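PDB 2PRX: thioesterase superfamily protein from Shewanella loihica, which probably hydrolyses thioesters, with a substrate that is not established. Local coordinates for residues Glu38-His43 against Asp67-Gly72. Sequence-based numbering, arbitrary orientation.
Sequences EQTIAH and DCHGTG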
loop_
_atom_site.group_PDB
_atom_site.type_symbol
_atom_site.label_atom_id
_atom_site.label_comp_id
_atom_site.label_asym_id
_atom_site.label_seq_id
_atom_site.Cartn_x
_atom_site.Cartn_y
_atom_site.Cartn_z
ATOM N N GLU A 38 -0.955 -12.980 22.155
ATOM C CA GLU A 38 0.284 -12.252 22.043
ATOM C C GLU A 38 0.412 -11.627 20.647
ATOM O O GLU A 38 1.262 -10.759 20.438
ATOM C CB GLU A 38 1.446 -13.217 22.288
ATOM C CG GLU A 38 1.449 -13.817 23.689
ATOM C CD GLU A 38 1.100 -15.293 23.749
ATOM O OE1 GLU A 38 1.737 -16.089 23.042
ATOM O OE2 GLU A 38 0.170 -15.644 24.508
ATOM N N GLN A 39 -0.439 -12.097 19.752
ATOM C CA GLN A 39 -0.609 -11.640 18.386
ATOM C C GLN A 39 -1.826 -10.720 18.382
ATOM O O GLN A 39 -2.660 -10.620 19.292
ATOM C CB GLN A 39 -0.840 -12.781 17.401
ATOM C CG GLN A 39 0.269 -13.797 17.311
ATOM C CD GLN A 39 -0.075 -15.004 16.462
ATOM O OE1 GLN A 39 -1.060 -14.998 15.724
ATOM N NE2 GLN A 39 0.748 -16.039 16.556
ATOM N N THR A 40 -1.958 -9.988 17.298
ATOM C CA THR A 40 -3.182 -9.209 17.083
ATOM C C THR A 40 -3.841 -9.846 15.876
ATOM O O THR A 40 -3.188 -10.701 15.256
ATOM C CB THR A 40 -2.919 -7.721 16.870
ATOM O OG1 THR A 40 -2.272 -7.522 15.587
ATOM C CG2 THR A 40 -1.966 -7.159 17.915
ATOM N N ILE A 41 -5.068 -9.467 15.568
ATOM C CA ILE A 41 -5.795 -10.026 14.434
ATOM C C ILE A 41 -6.933 -9.114 13.994
ATOM O O ILE A 41 -7.482 -8.320 14.754
ATOM C CB ILE A 41 -6.344 -11.431 14.764
ATOM C CG1 ILE A 41 -7.069 -12.138 13.631
ATOM C CG2 ILE A 41 -7.230 -11.349 16.005
ATOM C CD1 ILE A 41 -7.127 -13.638 13.715
ATOM N N ALA A 42 -7.254 -9.219 12.699
ATOM C CA ALA A 42 -8.360 -8.540 12.067
ATOM C C ALA A 42 -8.837 -9.356 10.866
ATOM O O ALA A 42 -8.137 -10.240 10.362
ATOM C CB ALA A 42 -8.004 -7.107 11.693
ATOM N N HIS A 43 -10.036 -8.993 10.465
ATOM C CA HIS A 43 -10.739 -9.542 9.317
ATOM C C HIS A 43 -11.374 -8.445 8.484
ATOM O O HIS A 43 -11.764 -7.403 9.018
ATOM C CB HIS A 43 -11.807 -10.515 9.832
ATOM C CG HIS A 43 -11.219 -11.748 10.442
ATOM N ND1 HIS A 43 -11.041 -11.875 11.808
ATOM C CD2 HIS A 43 -10.775 -12.908 9.899
ATOM C CE1 HIS A 43 -10.514 -13.054 12.072
ATOM N NE2 HIS A 43 -10.342 -13.701 10.942
ATOM N N ASP A 67 -1.201 -1.871 6.636
ATOM C CA ASP A 67 -0.802 -0.608 7.243
ATOM C C ASP A 67 -1.638 -0.272 8.466
ATOM O O ASP A 67 -1.126 0.083 9.523
ATOM C CB ASP A 67 -0.945 0.497 6.203
ATOM C CG ASP A 67 -0.542 1.886 6.630
ATOM O OD1 ASP A 67 -0.141 2.086 7.788
ATOM O OD2 ASP A 67 -0.621 2.786 5.756
ATOM N N CYS A 68 -2.966 -0.354 8.317
ATOM C CA CYS A 68 -3.751 0.098 9.481
ATOM C C CYS A 68 -3.756 -1.014 10.516
ATOM O O CYS A 68 -3.833 -0.752 11.720
ATOM C CB CYS A 68 -5.144 0.547 9.049
ATOM S SG CYS A 68 -5.186 2.026 7.994
ATOM N N HIS A 69 -3.672 -2.277 10.096
ATOM C CA HIS A 69 -3.628 -3.308 11.152
ATOM C C HIS A 69 -2.308 -3.221 11.900
ATOM O O HIS A 69 -2.248 -3.429 13.113
ATOM C CB HIS A 69 -3.843 -4.687 10.540
ATOM C CG HIS A 69 -3.719 -5.817 11.527
ATOM N ND1 HIS A 69 -4.606 -5.984 12.576
ATOM C CD2 HIS A 69 -2.831 -6.821 11.618
ATOM C CE1 HIS A 69 -4.242 -7.059 13.261
ATOM N NE2 HIS A 69 -3.169 -7.595 12.709
ATOM N N GLY A 70 -1.238 -2.912 11.174
ATOM C CA GLY A 70 0.122 -2.878 11.689
ATOM C C GLY A 70 0.346 -1.730 12.651
ATOM O O GLY A 70 1.077 -1.792 13.644
ATOM N N THR A 71 -0.319 -0.620 12.324
ATOM C CA THR A 71 -0.274 0.569 13.160
ATOM C C THR A 71 -1.166 0.316 14.373
ATOM O O THR A 71 -0.774 0.641 15.485
ATOM C CB THR A 71 -0.725 1.830 12.416
ATOM O OG1 THR A 71 0.272 2.207 11.455
ATOM C CG2 THR A 71 -0.859 2.995 13.386
ATOM N N GLY A 72 -2.337 -0.261 14.091
ATOM C CA GLY A 72 -3.232 -0.628 15.192
ATOM C C GLY A 72 -2.451 -1.515 16.158
ATOM O O GLY A 72 -2.350 -1.246 17.359
#
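The ring of His69 reaches from its helix to the strand residues Thr40, Ile41 and Ala42. The fold is the hotdog fold of the thioesterase superfamily, a long central helix wrapped by an antiparallel sheet. Here helix 59-78 passes strand 39-44 near that sheet's edge. The two short axes run at 147°, closer to antiparallel than parallel, and approach to 9.1 Å.

His69 carries the contact. Its CB leaves the helix toward the strand. CG stands anti to the backbone N, chi1 176°, and this carries the ring across to the strand. From CG the ring runs round two sides. On the ND1 side, ND1 lies 3.7 Å from the methyl CB of Ala42, which comes in obliquely. The same ND1 is hydrogen-bonded to Ser33 OG, so this buried nitrogen has a polar partner. On the CD2 side, CD2 leads to NE2. Thr40 OG1 sits beside both His69 NE2, at 3.0 Å, and His69 CE1, at 3.1 Å. That hydroxyl is also oblique to the ring. Thr40 OG1 and Ser73 OG share a hydrogen bond, and Ser73 OG is also bonded to His69 O, one turn back on the helix. A chi1 of 70° puts Thr40 OG1 between its own backbone N and carbonyl carbon, on the helix side of the strand. Leu31 and Leu116 also touch the His69 side chain.

With an alanine in place of His69, Ser33 OG would probably lose its ring nitrogen partner and a gap would be likely to open against Thr40 and Ala42.

CE1, at the far end of the ring beside NE2, meets the strand backbone edge-on: Ile41 N lies near the ring plane, 3.4 Å from His69 CE1.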